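Carboxypeptidase 1 (Deinococcus radiodurans str. R1, PDB 5GIV) probably releases amino acids one at a time, with broad specificity except for proline, from peptide C-termini as a zinc metallopeptidase of the M32 family. Local coordinates at residues Q12-F23 with R60-L70; E82-A90 with A280-G288. One frame throughout, in Å; residues are numbered along the deposited sequence.

Contact 1. Residues Q12-F23 with R60-L70; sequences QLTEHWQELADF and RATDAGYGKLL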
loop_
_atom_site.group_PDB
_atom_site.type_symbol
_atom_site.label_atom_id
_atom_site.label_comp_id
_atom_site.label_asym_id
_atom_site.label_seq_id
_atom_site.Cartn_x
_atom_site.Cartn_y
_atom_site.Cartn_z
ATOM N N GLN A 12 -8.279 12.539 26.792
ATOM C CA GLN A 12 -7.055 12.967 26.128
ATOM C C GLN A 12 -6.060 11.818 26.010
ATOM O O GLN A 12 -5.399 11.667 24.978
ATOM C CB GLN A 12 -6.434 14.132 26.897
ATOM C CG GLN A 12 -7.149 15.451 26.704
ATOM C CD GLN A 12 -6.668 16.513 27.669
ATOM O OE1 GLN A 12 -5.476 16.830 27.727
ATOM N NE2 GLN A 12 -7.593 17.061 28.446
ATOM N N LEU A 13 -5.948 10.992 27.053
ATOM C CA LEU A 13 -5.053 9.840 26.993
ATOM C C LEU A 13 -5.465 8.879 25.886
ATOM O O LEU A 13 -4.630 8.451 25.082
ATOM C CB LEU A 13 -5.037 9.118 28.340
ATOM C CG LEU A 13 -4.067 9.645 29.391
ATOM C CD1 LEU A 13 -4.293 8.944 30.721
ATOM C CD2 LEU A 13 -2.639 9.444 28.909
ATOM N N THR A 14 -6.753 8.536 25.821
ATOM C CA THR A 14 -7.206 7.612 24.787
ATOM C C THR A 14 -6.998 8.200 23.397
ATOM O O THR A 14 -6.662 7.474 22.452
ATOM C CB THR A 14 -8.673 7.235 25.009
ATOM O OG1 THR A 14 -9.455 8.423 25.153
ATOM C CG2 THR A 14 -8.813 6.404 26.274
ATOM N N GLU A 15 -7.192 9.514 23.248
ATOM C CA GLU A 15 -6.985 10.136 21.943
ATOM C C GLU A 15 -5.507 10.129 21.566
ATOM O O GLU A 15 -5.155 9.904 20.400
ATOM C CB GLU A 15 -7.530 11.567 21.949
ATOM N N HIS A 16 -4.630 10.356 22.545
ATOM C CA HIS A 16 -3.198 10.308 22.281
ATOM C C HIS A 16 -2.744 8.885 22.015
ATOM O O HIS A 16 -1.902 8.648 21.140
ATOM C CB HIS A 16 -2.430 10.914 23.454
ATOM C CG HIS A 16 -1.009 11.261 23.136
ATOM N ND1 HIS A 16 -0.647 12.456 22.549
ATOM C CD2 HIS A 16 0.144 10.584 23.352
ATOM C CE1 HIS A 16 0.665 12.492 22.400
ATOM N NE2 HIS A 16 1.171 11.373 22.890
ATOM N N TRP A 17 -3.285 7.924 22.770
ATOM C CA TRP A 17 -2.968 6.524 22.522
ATOM C C TRP A 17 -3.401 6.103 21.127
ATOM O O TRP A 17 -2.657 5.409 20.424
ATOM C CB TRP A 17 -3.618 5.641 23.586
ATOM C CG TRP A 17 -2.925 5.708 24.921
ATOM C CD1 TRP A 17 -1.626 6.063 25.159
ATOM C CD2 TRP A 17 -3.501 5.424 26.200
ATOM N NE1 TRP A 17 -1.358 6.013 26.509
ATOM C CE2 TRP A 17 -2.495 5.622 27.168
ATOM C CE3 TRP A 17 -4.772 5.026 26.624
ATOM C CZ2 TRP A 17 -2.722 5.430 28.530
ATOM C CZ3 TRP A 17 -4.994 4.842 27.985
ATOM C CH2 TRP A 17 -3.975 5.036 28.915
ATOM N N GLN A 18 -4.604 6.500 20.709
ATOM C CA GLN A 18 -5.049 6.162 19.360
ATOM C C GLN A 18 -4.165 6.830 18.313
ATOM O O GLN A 18 -3.884 6.247 17.259
ATOM C CB GLN A 18 -6.510 6.566 19.167
ATOM C CG GLN A 18 -7.105 6.150 17.821
ATOM C CD GLN A 18 -7.237 4.639 17.669
ATOM O OE1 GLN A 18 -6.501 4.003 16.903
ATOM N NE2 GLN A 18 -8.199 4.062 18.382
ATOM N N GLU A 19 -3.698 8.047 18.596
ATOM C CA GLU A 19 -2.806 8.729 17.666
ATOM C C GLU A 19 -1.482 7.984 17.550
ATOM O O GLU A 19 -0.907 7.890 16.458
ATOM C CB GLU A 19 -2.601 10.184 18.111
ATOM C CG GLU A 19 -1.849 11.062 17.098
ATOM C CD GLU A 19 -1.752 12.525 17.516
ATOM O OE1 GLU A 19 -0.737 13.178 17.182
ATOM O OE2 GLU A 19 -2.684 13.032 18.177
ATOM N N LEU A 20 -0.983 7.445 18.669
ATOM C CA LEU A 20 0.224 6.625 18.612
ATOM C C LEU A 20 0.001 5.372 17.780
ATOM O O LEU A 20 0.854 4.994 16.971
ATOM C CB LEU A 20 0.695 6.257 20.020
ATOM C CG LEU A 20 1.212 7.435 20.858
ATOM C CD1 LEU A 20 1.622 6.990 22.256
ATOM C CD2 LEU A 20 2.374 8.129 20.147
ATOM N N ALA A 21 -1.135 4.702 17.978
ATOM C CA ALA A 21 -1.445 3.526 17.171
ATOM C C ALA A 21 -1.577 3.886 15.694
ATOM O O ALA A 21 -1.133 3.130 14.819
ATOM C CB ALA A 21 -2.724 2.863 17.684
ATOM N N ASP A 22 -2.181 5.041 15.396
ATOM C CA ASP A 22 -2.382 5.425 13.998
ATOM C C ASP A 22 -1.054 5.732 13.307
ATOM O O ASP A 22 -0.828 5.305 12.165
ATOM C CB ASP A 22 -3.353 6.605 13.907
ATOM C CG ASP A 22 -4.771 6.227 14.322
ATOM O OD1 ASP A 22 -5.070 5.012 14.381
ATOM O OD2 ASP A 22 -5.597 7.133 14.569
ATOM N N PHE A 23 -0.154 6.459 13.977
ATOM C CA PHE A 23 1.189 6.587 13.429
ATOM C C PHE A 23 1.784 5.215 13.158
ATOM O O PHE A 23 2.372 4.979 12.097
ATOM C CB PHE A 23 2.099 7.362 14.385
ATOM C CG PHE A 23 2.051 8.852 14.207
ATOM C CD1 PHE A 23 2.680 9.454 13.125
ATOM C CD2 PHE A 23 1.426 9.657 15.146
ATOM C CE1 PHE A 23 2.647 10.831 12.958
ATOM C CE2 PHE A 23 1.390 11.042 14.990
ATOM C CZ PHE A 23 2.007 11.627 13.894
ATOM N N ARG A 60 5.591 12.377 19.422
ATOM C CA ARG A 60 4.351 12.069 20.124
ATOM C C ARG A 60 4.613 11.145 21.304
ATOM O O ARG A 60 4.112 11.380 22.410
ATOM C CB ARG A 60 3.343 11.438 19.166
ATOM C CG ARG A 60 3.317 12.070 17.790
ATOM C CD ARG A 60 2.557 13.383 17.761
ATOM N NE ARG A 60 3.115 14.285 16.749
ATOM C CZ ARG A 60 2.407 15.170 16.050
ATOM N NH1 ARG A 60 3.016 15.947 15.163
ATOM N NH2 ARG A 60 1.091 15.270 16.225
ATOM N N ALA A 61 5.414 10.098 21.094
ATOM C CA ALA A 61 5.643 9.114 22.145
ATOM C C ALA A 61 6.392 9.698 23.336
ATOM O O ALA A 61 6.301 9.149 24.437
ATOM C CB ALA A 61 6.398 7.908 21.585
ATOM N N THR A 62 7.118 10.798 23.148
ATOM C CA THR A 62 7.881 11.409 24.229
ATOM C C THR A 62 7.348 12.779 24.623
ATOM O O THR A 62 8.020 13.501 25.370
ATOM C CB THR A 62 9.355 11.528 23.840
ATOM O OG1 THR A 62 9.463 12.342 22.668
ATOM C CG2 THR A 62 9.954 10.158 23.558
ATOM N N ASP A 63 6.151 13.147 24.166
ATOM C CA ASP A 63 5.632 14.475 24.456
ATOM C C ASP A 63 5.503 14.665 25.960
ATOM O O ASP A 63 4.923 13.828 26.657
ATOM C CB ASP A 63 4.279 14.668 23.781
ATOM C CG ASP A 63 3.675 16.020 24.078
ATOM O OD1 ASP A 63 4.032 16.994 23.384
ATOM O OD2 ASP A 63 2.865 16.116 25.026
ATOM N N ALA A 64 6.050 15.773 26.463
ATOM C CA ALA A 64 6.025 16.017 27.902
ATOM C C ALA A 64 4.594 16.162 28.413
ATOM O O ALA A 64 4.254 15.643 29.486
ATOM C CB ALA A 64 6.853 17.257 28.244
ATOM N N GLY A 65 3.742 16.869 27.668
ATOM C CA GLY A 65 2.351 16.955 28.074
ATOM C C GLY A 65 1.727 15.582 28.232
ATOM O O GLY A 65 1.140 15.271 29.273
ATOM N N TYR A 66 1.936 14.708 27.237
ATOM C CA TYR A 66 1.454 13.333 27.332
ATOM C C TYR A 66 1.993 12.651 28.584
ATOM O O TYR A 66 1.246 11.973 29.304
ATOM C CB TYR A 66 1.864 12.566 26.072
ATOM C CG TYR A 66 1.686 11.057 26.122
ATOM C CD1 TYR A 66 0.481 10.478 26.494
ATOM C CD2 TYR A 66 2.740 10.211 25.791
ATOM C CE1 TYR A 66 0.331 9.106 26.522
ATOM C CE2 TYR A 66 2.596 8.840 25.825
ATOM C CZ TYR A 66 1.395 8.291 26.188
ATOM O OH TYR A 66 1.260 6.921 26.221
ATOM N N GLY A 67 3.281 12.841 28.876
ATOM C CA GLY A 67 3.841 12.267 30.087
ATOM C C GLY A 67 3.139 12.770 31.331
ATOM O O GLY A 67 2.923 12.016 32.284
ATOM N N LYS A 68 2.759 14.049 31.331
ATOM C CA LYS A 68 2.071 14.612 32.485
ATOM C C LYS A 68 0.704 13.973 32.671
ATOM O O LYS A 68 0.307 13.665 33.800
ATOM C CB LYS A 68 1.958 16.137 32.333
ATOM N N LEU A 69 -0.025 13.752 31.574
ATOM C CA LEU A 69 -1.296 13.051 31.674
ATOM C C LEU A 69 -1.119 11.671 32.291
ATOM O O LEU A 69 -1.880 11.284 33.194
ATOM C CB LEU A 69 -1.936 12.927 30.284
ATOM C CG LEU A 69 -2.574 14.163 29.633
ATOM C CD1 LEU A 69 -1.552 15.223 29.227
ATOM C CD2 LEU A 69 -3.397 13.746 28.420
ATOM N N LEU A 70 -0.069 10.948 31.888
ATOM C CA LEU A 70 0.153 9.620 32.447
ATOM C C LEU A 70 0.446 9.686 33.940
ATOM O O LEU A 70 -0.022 8.839 34.710
ATOM C CB LEU A 70 1.309 8.922 31.704
ATOM C CG LEU A 70 1.091 8.456 30.251
ATOM C CD1 LEU A 70 2.392 7.951 29.652
ATOM C CD2 LEU A 70 0.001 7.401 30.135
#
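Leu13 lies nearest Leu69 where segment 12-23 crosses segment 64-70, with 130° between their N-to-C directions and the axes 10.4 Å apart; Leu20 lies nearest Ala61, on the preceding helix 43-62. Tyr66 fills the interface, a knob in the hole made by Leu13, His16, Trp17 and Leu20. With chi1 at 168°, its CG sits opposite its own backbone N, which sends the ring out between those four. The imidazole of His16 covers one face in an offset stack, centroids 4.1 Å apart and planes inclined by 28°, and Leu70 CD1 the other. The hydroxyl ends at the edge of the Trp17 indole, where NE1 donates to Tyr66 OH over 2.8 Å, close to the indole plane. Tyrosine thus combines a flat filling surface with a polar end that gives the buried indole N-H an acceptor, though the bond is bent.

This is helix-on-helix packing in the all-helical N-terminal part of an M32 carboxypeptidase, and it includes the break between helix 43-62 and helix 64-75. Asp63 sits in the break as N-cap, its OD2 accepting from Tyr66 N at 2.8 Å. His16 NE2 donates in its ring plane to Arg60 O (3.0 Å), approaching from above the carbonyl plane, whereas Asp63 N reaches that oxygen from the other face. Histidine suits this place because one flat ring can both stack and donate. Arg60 NH2 forms a salt bridge with Glu19 OE1 at 2.9 Å, and Phe23 CZ lies over one guanidinium face. Leu56 of the second subunit packs on both Phe23 and Arg60. At the other end the packing is mainly apolar: Leu13 CD2 meets Leu70 CD2 at 3.6 Å and also touches Leu69 CB.

Contact 2. Residues E82-A90 with A280-G288; sequences EQARMVQVA and AFLGTPLGG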
loop_
_atom_site.group_PDB
_atom_site.type_symbol
_atom_site.label_atom_id
_atom_site.label_comp_id
_atom_site.label_asym_id
_atom_site.label_seq_id
_atom_site.Cartn_x
_atom_site.Cartn_y
_atom_site.Cartn_z
ATOM N N GLU A 82 -7.753 -3.004 34.249
ATOM C CA GLU A 82 -7.276 -2.863 32.878
ATOM C C GLU A 82 -6.805 -1.445 32.593
ATOM O O GLU A 82 -5.762 -1.249 31.957
ATOM C CB GLU A 82 -8.362 -3.268 31.891
ATOM C CG GLU A 82 -8.707 -4.738 31.973
ATOM C CD GLU A 82 -9.784 -5.116 31.008
ATOM O OE1 GLU A 82 -10.155 -6.308 30.982
ATOM O OE2 GLU A 82 -10.275 -4.218 30.295
ATOM N N GLN A 83 -7.563 -0.440 33.039
ATOM C CA GLN A 83 -7.148 0.934 32.788
ATOM C C GLN A 83 -5.844 1.236 33.511
ATOM O O GLN A 83 -4.946 1.878 32.952
ATOM C CB GLN A 83 -8.238 1.913 33.225
ATOM C CG GLN A 83 -9.521 1.848 32.409
ATOM C CD GLN A 83 -10.655 2.633 33.053
ATOM O OE1 GLN A 83 -10.733 2.742 34.280
ATOM N NE2 GLN A 83 -11.546 3.175 32.226
ATOM N N ALA A 84 -5.711 0.756 34.748
ATOM C CA ALA A 84 -4.460 0.932 35.475
ATOM C C ALA A 84 -3.307 0.253 34.749
ATOM O O ALA A 84 -2.192 0.789 34.701
ATOM C CB ALA A 84 -4.597 0.391 36.899
ATOM N N ARG A 85 -3.547 -0.950 34.213
ATOM C CA ARG A 85 -2.509 -1.654 33.464
ATOM C C ARG A 85 -2.150 -0.915 32.171
ATOM O O ARG A 85 -0.971 -0.839 31.805
ATOM C CB ARG A 85 -2.961 -3.090 33.182
ATOM C CG ARG A 85 -2.011 -3.911 32.317
ATOM C CD ARG A 85 -0.629 -4.110 32.927
ATOM N NE ARG A 85 0.160 -4.961 32.044
ATOM C CZ ARG A 85 1.478 -5.134 32.113
ATOM N NH1 ARG A 85 2.189 -4.514 33.040
ATOM N NH2 ARG A 85 2.089 -5.931 31.239
ATOM N N MET A 86 -3.144 -0.353 31.471
ATOM C CA MET A 86 -2.844 0.471 30.302
ATOM C C MET A 86 -1.913 1.611 30.676
ATOM O O MET A 86 -0.936 1.893 29.972
ATOM C CB MET A 86 -4.125 1.038 29.692
ATOM C CG MET A 86 -4.987 0.044 28.951
ATOM S SD MET A 86 -6.436 0.846 28.230
ATOM C CE MET A 86 -5.616 2.044 27.208
ATOM N N VAL A 87 -2.210 2.286 31.788
ATOM C CA VAL A 87 -1.372 3.391 32.237
ATOM C C VAL A 87 0.014 2.888 32.600
ATOM O O VAL A 87 1.026 3.503 32.244
ATOM C CB VAL A 87 -2.047 4.111 33.419
ATOM C CG1 VAL A 87 -1.103 5.120 34.045
ATOM C CG2 VAL A 87 -3.316 4.798 32.942
ATOM N N GLN A 88 0.088 1.751 33.290
ATOM C CA GLN A 88 1.390 1.200 33.645
ATOM C C GLN A 88 2.196 0.883 32.390
ATOM O O GLN A 88 3.384 1.211 32.297
ATOM C CB GLN A 88 1.215 -0.042 34.515
ATOM C CG GLN A 88 2.523 -0.648 34.973
ATOM C CD GLN A 88 2.337 -1.954 35.724
ATOM O OE1 GLN A 88 1.662 -2.872 35.251
ATOM N NE2 GLN A 88 2.914 -2.034 36.919
ATOM N N VAL A 89 1.560 0.231 31.414
ATOM C CA VAL A 89 2.245 -0.096 30.168
ATOM C C VAL A 89 2.641 1.173 29.416
ATOM O O VAL A 89 3.758 1.279 28.893
ATOM C CB VAL A 89 1.358 -1.019 29.311
ATOM C CG1 VAL A 89 1.882 -1.101 27.875
ATOM C CG2 VAL A 89 1.280 -2.413 29.951
ATOM N N ALA A 90 1.732 2.149 29.337
ATOM C CA ALA A 90 2.058 3.404 28.667
ATOM C C ALA A 90 3.237 4.103 29.334
ATOM O O ALA A 90 4.106 4.657 28.649
ATOM C CB ALA A 90 0.838 4.323 28.635
ATOM N N ALA A 280 -11.354 -3.966 22.797
ATOM C CA ALA A 280 -11.225 -2.914 23.795
ATOM C C ALA A 280 -9.790 -2.434 23.936
ATOM O O ALA A 280 -9.562 -1.327 24.433
ATOM C CB ALA A 280 -11.741 -3.409 25.152
ATOM N N PHE A 281 -8.815 -3.227 23.497
ATOM C CA PHE A 281 -7.419 -2.832 23.616
ATOM C C PHE A 281 -6.849 -2.238 22.336
ATOM O O PHE A 281 -5.808 -1.577 22.392
ATOM C CB PHE A 281 -6.568 -4.033 24.041
ATOM C CG PHE A 281 -6.915 -4.574 25.407
ATOM C CD1 PHE A 281 -7.647 -3.818 26.302
ATOM C CD2 PHE A 281 -6.507 -5.838 25.788
ATOM C CE1 PHE A 281 -7.960 -4.316 27.562
ATOM C CE2 PHE A 281 -6.820 -6.342 27.035
ATOM C CZ PHE A 281 -7.548 -5.581 27.921
ATOM N N LEU A 282 -7.508 -2.427 21.197
ATOM C CA LEU A 282 -6.992 -1.869 19.956
ATOM C C LEU A 282 -6.894 -0.357 20.073
ATOM O O LEU A 282 -7.778 0.297 20.629
ATOM C CB LEU A 282 -7.884 -2.252 18.774
ATOM C CG LEU A 282 -8.146 -3.751 18.540
ATOM C CD1 LEU A 282 -9.034 -3.956 17.302
ATOM C CD2 LEU A 282 -6.835 -4.543 18.436
ATOM N N GLY A 283 -5.802 0.200 19.561
ATOM C CA GLY A 283 -5.591 1.626 19.682
ATOM C C GLY A 283 -5.121 2.066 21.045
ATOM O O GLY A 283 -5.073 3.276 21.307
ATOM N N THR A 284 -4.815 1.120 21.937
ATOM C CA THR A 284 -4.263 1.431 23.246
ATOM C C THR A 284 -2.912 0.747 23.420
ATOM O O THR A 284 -2.529 -0.102 22.603
ATOM C CB THR A 284 -5.223 0.997 24.352
ATOM O OG1 THR A 284 -5.039 -0.399 24.623
ATOM C CG2 THR A 284 -6.666 1.254 23.935
ATOM N N PRO A 285 -2.156 1.092 24.462
ATOM C CA PRO A 285 -0.865 0.422 24.690
ATOM C C PRO A 285 -0.980 -1.082 24.916
ATOM O O PRO A 285 0.044 -1.774 24.893
ATOM C CB PRO A 285 -0.321 1.128 25.940
ATOM C CG PRO A 285 -1.005 2.448 25.958
ATOM C CD PRO A 285 -2.379 2.196 25.404
ATOM N N LEU A 286 -2.179 -1.613 25.152
ATOM C CA LEU A 286 -2.317 -3.048 25.331
ATOM C C LEU A 286 -2.642 -3.775 24.028
ATOM O O LEU A 286 -2.683 -5.008 24.023
ATOM C CB LEU A 286 -3.395 -3.350 26.389
ATOM C CG LEU A 286 -3.260 -2.755 27.806
ATOM C CD1 LEU A 286 -4.307 -3.304 28.782
ATOM C CD2 LEU A 286 -1.863 -2.928 28.380
ATOM N N GLY A 287 -2.860 -3.051 22.928
ATOM C CA GLY A 287 -3.360 -3.661 21.708
ATOM C C GLY A 287 -2.337 -4.269 20.758
ATOM O O GLY A 287 -2.218 -3.832 19.605
ATOM N N GLY A 288 -1.625 -5.294 21.217
ATOM C CA GLY A 288 -0.637 -5.970 20.398
ATOM C C GLY A 288 -0.087 -7.155 21.164
ATOM O O GLY A 288 -0.408 -7.365 22.340
#
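Phe281 O is gripped twice by Thr284: its backbone N closes a type II turn, and OG1 donates to the same oxygen at 2.6 Å. OG1 in turn accepts from Leu286 N at 3.2 Å, an ST turn, while Gly283 supplies the positive phi the type II turn needs. A valine in place of Thr284 would probably leave Leu286 N without this acceptor and Phe281 O with one donor fewer. The loop joins helix 257-275, which bears the zinc ligands His266 and His270, to helix 292-306, which bears the third, Glu296; here, away from the metal, it packs on helix 81-99. Leu286 is the central wedge. Its CD1 meets Met86 CG at 3.4 Å and lies over the centre of the Phe281 ring, and its CD2 touches Val89 CG2 at 3.6 Å. Pro285, rigid and compact, fits against the helix with CB on Val89 CG1 and CG 3.8 Å from Ala90 CB, where the small methyl allows close approach. At the surface, the extended Glu82 brings OE2 to the edge of the Phe281 ring, 3.6 Å from CE1, carboxylate and ring planes 75° apart. The backbone oxygen of Arg468 accepts from Arg85 NH2, and its NH1 donates to Pro285 O.

Both contacts are partly buried, with buried residues at the middle and an exposed one at an end, Gln12 in contact 1 and Glu82 in contact 2. Contact 1 lies farther out, its centre about 28 Å from the chain's centre against 22 Å, and meets the second subunit; no other chain touches contact 2. The Trp17 ring joins them, packing on Ala90 and Pro285. Leu70 also touches Ala90, as helix 64-75 leads on to helix 81-99. Contact 1, helix against helix, relies on aromatic stacking, side-chain hydrogen bonds and a salt bridge. Contact 2, helix against loop, has no hydrogen bond between its segments; its polar bonds shape the loop, and aliphatic packing joins it to the helix.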